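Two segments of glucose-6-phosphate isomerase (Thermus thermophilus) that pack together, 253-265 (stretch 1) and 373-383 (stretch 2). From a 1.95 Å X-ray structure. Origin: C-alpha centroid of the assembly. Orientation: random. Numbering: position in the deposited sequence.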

# COMPACT_ATOMS: atom_id res chain seq x y z
N ARG A 253 -11.02 -2.33 -6.31
CA ARG A 253 -10.99 -1.27 -7.31
C ARG A 253 -10.46 0.02 -6.67
O ARG A 253 -9.79 0.82 -7.32
CB ARG A 253 -12.40 -1.03 -7.88
CG ARG A 253 -12.96 -2.20 -8.67
CD ARG A 253 -14.40 -1.92 -9.04
NE ARG A 253 -14.50 -0.71 -9.85
CZ ARG A 253 -15.61 0.01 -9.98
NH1 ARG A 253 -16.72 -0.37 -9.37
NH2 ARG A 253 -15.61 1.10 -10.75
N LEU A 254 -10.77 0.20 -5.39
CA LEU A 254 -10.33 1.37 -4.64
C LEU A 254 -9.08 1.07 -3.80
O LEU A 254 -8.84 1.72 -2.79
CB LEU A 254 -11.44 1.86 -3.70
CG LEU A 254 -12.67 2.54 -4.28
CD1 LEU A 254 -13.62 2.90 -3.14
CD2 LEU A 254 -12.27 3.79 -5.05
N SER A 255 -8.30 0.08 -4.21
CA SER A 255 -7.10 -0.30 -3.46
C SER A 255 -6.07 0.82 -3.28
O SER A 255 -5.22 0.74 -2.40
CB SER A 255 -6.42 -1.49 -4.14
OG SER A 255 -5.84 -1.11 -5.37
N HIS A 256 -6.14 1.85 -4.10
CA HIS A 256 -5.18 2.94 -3.99
C HIS A 256 -5.73 4.18 -3.28
O HIS A 256 -5.01 5.17 -3.11
CB HIS A 256 -4.65 3.31 -5.39
CG HIS A 256 -3.82 2.23 -6.01
ND1 HIS A 256 -2.47 2.10 -5.76
CD2 HIS A 256 -4.16 1.18 -6.79
CE1 HIS A 256 -2.02 1.02 -6.37
NE2 HIS A 256 -3.02 0.44 -7.00
N LEU A 257 -6.99 4.12 -2.87
CA LEU A 257 -7.60 5.25 -2.18
C LEU A 257 -6.98 5.47 -0.80
O LEU A 257 -6.72 6.61 -0.41
CB LEU A 257 -9.12 5.06 -2.04
CG LEU A 257 -9.86 6.27 -1.46
CD1 LEU A 257 -9.69 7.47 -2.39
CD2 LEU A 257 -11.35 5.96 -1.31
N PRO A 258 -6.74 4.39 -0.03
CA PRO A 258 -6.15 4.59 1.30
C PRO A 258 -4.85 5.40 1.27
O PRO A 258 -4.65 6.28 2.11
CB PRO A 258 -5.95 3.17 1.81
CG PRO A 258 -7.12 2.44 1.20
CD PRO A 258 -7.08 2.97 -0.23
N SER A 259 -3.98 5.13 0.30
CA SER A 259 -2.72 5.86 0.21
C SER A 259 -2.98 7.34 -0.02
O SER A 259 -2.27 8.19 0.53
CB SER A 259 -1.86 5.31 -0.93
OG SER A 259 -1.33 4.05 -0.60
N TRP A 260 -3.97 7.64 -0.84
CA TRP A 260 -4.33 9.03 -1.13
C TRP A 260 -4.78 9.72 0.16
O TRP A 260 -4.40 10.86 0.44
CB TRP A 260 -5.46 9.09 -2.16
CG TRP A 260 -6.03 10.46 -2.36
CD1 TRP A 260 -5.51 11.47 -3.12
CD2 TRP A 260 -7.21 10.99 -1.74
NE1 TRP A 260 -6.30 12.60 -3.02
CE2 TRP A 260 -7.35 12.33 -2.18
CE3 TRP A 260 -8.16 10.46 -0.86
CZ2 TRP A 260 -8.40 13.15 -1.76
CZ3 TRP A 260 -9.22 11.27 -0.44
CH2 TRP A 260 -9.33 12.60 -0.90
N PHE A 261 -5.60 9.02 0.96
CA PHE A 261 -6.09 9.60 2.21
C PHE A 261 -4.96 9.81 3.21
O PHE A 261 -4.94 10.80 3.95
CB PHE A 261 -7.15 8.71 2.85
CG PHE A 261 -7.61 9.22 4.19
CD1 PHE A 261 -8.36 10.39 4.29
CD2 PHE A 261 -7.20 8.58 5.36
CE1 PHE A 261 -8.70 10.92 5.53
CE2 PHE A 261 -7.54 9.11 6.61
CZ PHE A 261 -8.29 10.28 6.69
N VAL A 262 -4.03 8.86 3.26
CA VAL A 262 -2.90 8.97 4.18
C VAL A 262 -2.12 10.26 3.92
O VAL A 262 -1.76 10.96 4.88
CB VAL A 262 -1.98 7.73 4.07
CG1 VAL A 262 -0.72 7.94 4.90
CG2 VAL A 262 -2.72 6.50 4.60
N GLN A 263 -1.85 10.60 2.66
CA GLN A 263 -1.14 11.84 2.38
C GLN A 263 -2.03 13.02 2.76
O GLN A 263 -1.56 13.99 3.36
CB GLN A 263 -0.77 12.00 0.90
CG GLN A 263 -0.37 13.45 0.60
CD GLN A 263 0.11 13.69 -0.82
OE1 GLN A 263 -0.38 13.09 -1.76
NE2 GLN A 263 1.07 14.61 -0.97
N LEU A 264 -3.30 12.96 2.38
CA LEU A 264 -4.23 14.04 2.69
C LEU A 264 -4.26 14.31 4.19
O LEU A 264 -4.11 15.45 4.64
CB LEU A 264 -5.64 13.68 2.22
CG LEU A 264 -6.71 14.71 2.64
CD1 LEU A 264 -6.45 16.03 1.92
CD2 LEU A 264 -8.10 14.19 2.32
N HIS A 265 -4.45 13.25 4.97
CA HIS A 265 -4.54 13.38 6.42
C HIS A 265 -3.22 13.77 7.10
O HIS A 265 -3.14 14.78 7.80
CB HIS A 265 -5.04 12.06 7.02
CG HIS A 265 -5.23 12.11 8.50
ND1 HIS A 265 -6.33 12.68 9.10
CD2 HIS A 265 -4.44 11.67 9.51
CE1 HIS A 265 -6.21 12.59 10.41
NE2 HIS A 265 -5.07 11.98 10.69
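Stretch 2 (373-383) AVGWLMQHLMW

The most distinctive feature of this contact is the way a methionine covers one face of the indole of Trp260: the terminal methyl CE of Met378 lies 3.7 Å from the centroid of the six-membered ring of Trp260, only 20° off the ring normal, in a CH-pi arrangement over one face. Met378 CE also comes within 3.5 Å of Trp260 CE2, while Met378 SD stands 4.8 Å from that ring centroid. A flexible thioether chain can reach such a position even when its root is not aimed at the partner. Here the CA-to-CB bond of Met378 points sideways, and its m, t, p rotamer carries the end of the chain back to the aromatic surface.

The pair illustrates a general principle, that two nearly parallel helices can be joined by apolar side chains without a single hydrogen bond between them. Stretch 2 is helical throughout, 373-383, and belongs to a helix that extends beyond it in both directions. From Leu377 to Trp383 its amides bond within the stretch, as in the bond from Leu381 N to Leu377 O at 3.0 Å. Stretch 1 has a type I turn from Leu254 to Leu257, closed by Leu257 N to Leu254 O at 3.0 Å, and residues 257-265 are helical. The two helices run in the same N-to-C direction, with a signed crossing angle of -18° and axes 10.7 Å apart at closest approach. With so small an angle the helices stay side by side, and the contact runs from Leu254 beside Val374 to Leu264 beside Met382; together the two stretches bury 472 Å².

At the start of stretch 1, Leu254 CD2 meets Val374 CG2 at 3.8 Å. One step further, Leu257 bridges two residues of stretch 2: its CD2 lies 3.7 Å from Leu377 CD2, and its CD1 lies 3.9 Å from Met378 CG.

Trp260, with the largest covered area of any residue here, occupies the middle. While Met378 covers a face, the ring edge is lined by Leu381, whose CD1 is 4.0 Å from Trp260 CZ3, and by Met382, whose CG is 4.0 Å from Trp260 CZ2. The indole also reaches the backbone, with Trp260 CH2 at 3.4 Å from Met378 O. That carbonyl already accepts the helical bond from Met382 N, so the tryptophan rests against an occupied acceptor.

Leu381 serves as the counterpart of the second half. Its CD1 touches Phe261 CD1 at 4.0 Å as well as the indole; the CA-to-CB bond of Phe261 points sideways, yet the end of the side chain comes nearer to the other helix. Finally, Leu264 packs close to the main chain of stretch 2, its CD2 lying 3.7 Å from Leu381 O and 4.1 Å from Met382 CG. The backbones draw near here, the CA atoms of Leu264 and Met382 being 7.4 Å apart, against 8.9 Å for those of Leu254 and Val374.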

# COMPACT_ATOMS: atom_id res chain seq x y z
N ALA A 373 -20.04 8.38 -6.56
CA ALA A 373 -19.86 8.05 -5.14
C ALA A 373 -18.44 8.31 -4.62
O ALA A 373 -18.26 8.77 -3.50
CB ALA A 373 -20.26 6.59 -4.89
N VAL A 374 -17.44 7.99 -5.43
CA VAL A 374 -16.06 8.18 -5.01
C VAL A 374 -15.67 9.66 -5.04
O VAL A 374 -14.93 10.13 -4.17
CB VAL A 374 -15.10 7.33 -5.89
CG1 VAL A 374 -13.64 7.63 -5.53
CG2 VAL A 374 -15.40 5.83 -5.67
N GLY A 375 -16.18 10.40 -6.02
CA GLY A 375 -15.91 11.82 -6.10
C GLY A 375 -16.49 12.48 -4.85
O GLY A 375 -15.92 13.41 -4.28
N TRP A 376 -17.64 11.97 -4.44
CA TRP A 376 -18.32 12.46 -3.25
C TRP A 376 -17.42 12.15 -2.04
O TRP A 376 -17.11 13.04 -1.25
CB TRP A 376 -19.67 11.76 -3.10
CG TRP A 376 -20.56 12.34 -2.02
CD1 TRP A 376 -20.17 12.81 -0.79
CD2 TRP A 376 -21.99 12.46 -2.06
NE1 TRP A 376 -21.27 13.22 -0.07
CE2 TRP A 376 -22.40 13.01 -0.82
CE3 TRP A 376 -22.97 12.16 -3.02
CZ2 TRP A 376 -23.75 13.27 -0.52
CZ3 TRP A 376 -24.31 12.41 -2.72
CH2 TRP A 376 -24.68 12.96 -1.48
N LEU A 377 -16.99 10.90 -1.91
CA LEU A 377 -16.14 10.49 -0.79
C LEU A 377 -14.84 11.30 -0.69
O LEU A 377 -14.49 11.80 0.37
CB LEU A 377 -15.82 9.00 -0.87
CG LEU A 377 -14.86 8.45 0.20
CD1 LEU A 377 -15.39 8.77 1.59
CD2 LEU A 377 -14.69 6.95 0.02
N MET A 378 -14.13 11.42 -1.80
CA MET A 378 -12.88 12.17 -1.80
C MET A 378 -13.06 13.63 -1.41
O MET A 378 -12.30 14.17 -0.60
CB MET A 378 -12.21 12.06 -3.18
CG MET A 378 -11.70 10.66 -3.49
SD MET A 378 -10.95 10.50 -5.13
CE MET A 378 -9.36 11.29 -4.84
N GLN A 379 -14.06 14.29 -1.99
CA GLN A 379 -14.32 15.70 -1.67
C GLN A 379 -14.75 15.82 -0.20
O GLN A 379 -14.42 16.80 0.48
CB GLN A 379 -15.41 16.27 -2.58
CG GLN A 379 -15.60 17.78 -2.43
CD GLN A 379 -14.53 18.59 -3.14
OE1 GLN A 379 -13.52 18.05 -3.58
NE2 GLN A 379 -14.75 19.90 -3.24
N HIS A 380 -15.49 14.83 0.28
CA HIS A 380 -15.96 14.79 1.66
C HIS A 380 -14.77 14.77 2.61
O HIS A 380 -14.74 15.47 3.62
CB HIS A 380 -16.82 13.54 1.89
CG HIS A 380 -17.09 13.23 3.33
ND1 HIS A 380 -18.34 13.37 3.90
CD2 HIS A 380 -16.28 12.79 4.32
CE1 HIS A 380 -18.28 13.03 5.18
NE2 HIS A 380 -17.04 12.67 5.46
N LEU A 381 -13.78 13.94 2.28
CA LEU A 381 -12.59 13.81 3.12
C LEU A 381 -11.74 15.07 3.10
O LEU A 381 -11.12 15.42 4.10
CB LEU A 381 -11.77 12.59 2.68
CG LEU A 381 -12.51 11.28 2.98
CD1 LEU A 381 -11.82 10.11 2.31
CD2 LEU A 381 -12.58 11.07 4.49
N MET A 382 -11.70 15.75 1.96
CA MET A 382 -10.93 16.98 1.89
C MET A 382 -11.58 18.02 2.81
O MET A 382 -10.88 18.76 3.49
CB MET A 382 -10.84 17.48 0.44
CG MET A 382 -9.87 16.64 -0.40
SD MET A 382 -9.55 17.24 -2.09
CE MET A 382 -10.79 16.32 -3.01
N TRP A 383 -12.91 18.06 2.84
CA TRP A 383 -13.62 19.00 3.71
C TRP A 383 -13.35 18.61 5.16
O TRP A 383 -13.06 19.46 6.00
CB TRP A 383 -15.13 18.97 3.46
CG TRP A 383 -15.57 19.84 2.35
CD1 TRP A 383 -15.91 19.46 1.09
CD2 TRP A 383 -15.76 21.27 2.40
NE1 TRP A 383 -16.30 20.55 0.34
CE2 TRP A 383 -16.22 21.67 1.13
CE3 TRP A 383 -15.60 22.24 3.40
CZ2 TRP A 383 -16.52 23.01 0.82
CZ3 TRP A 383 -15.89 23.57 3.10
CH2 TRP A 383 -16.34 23.94 1.82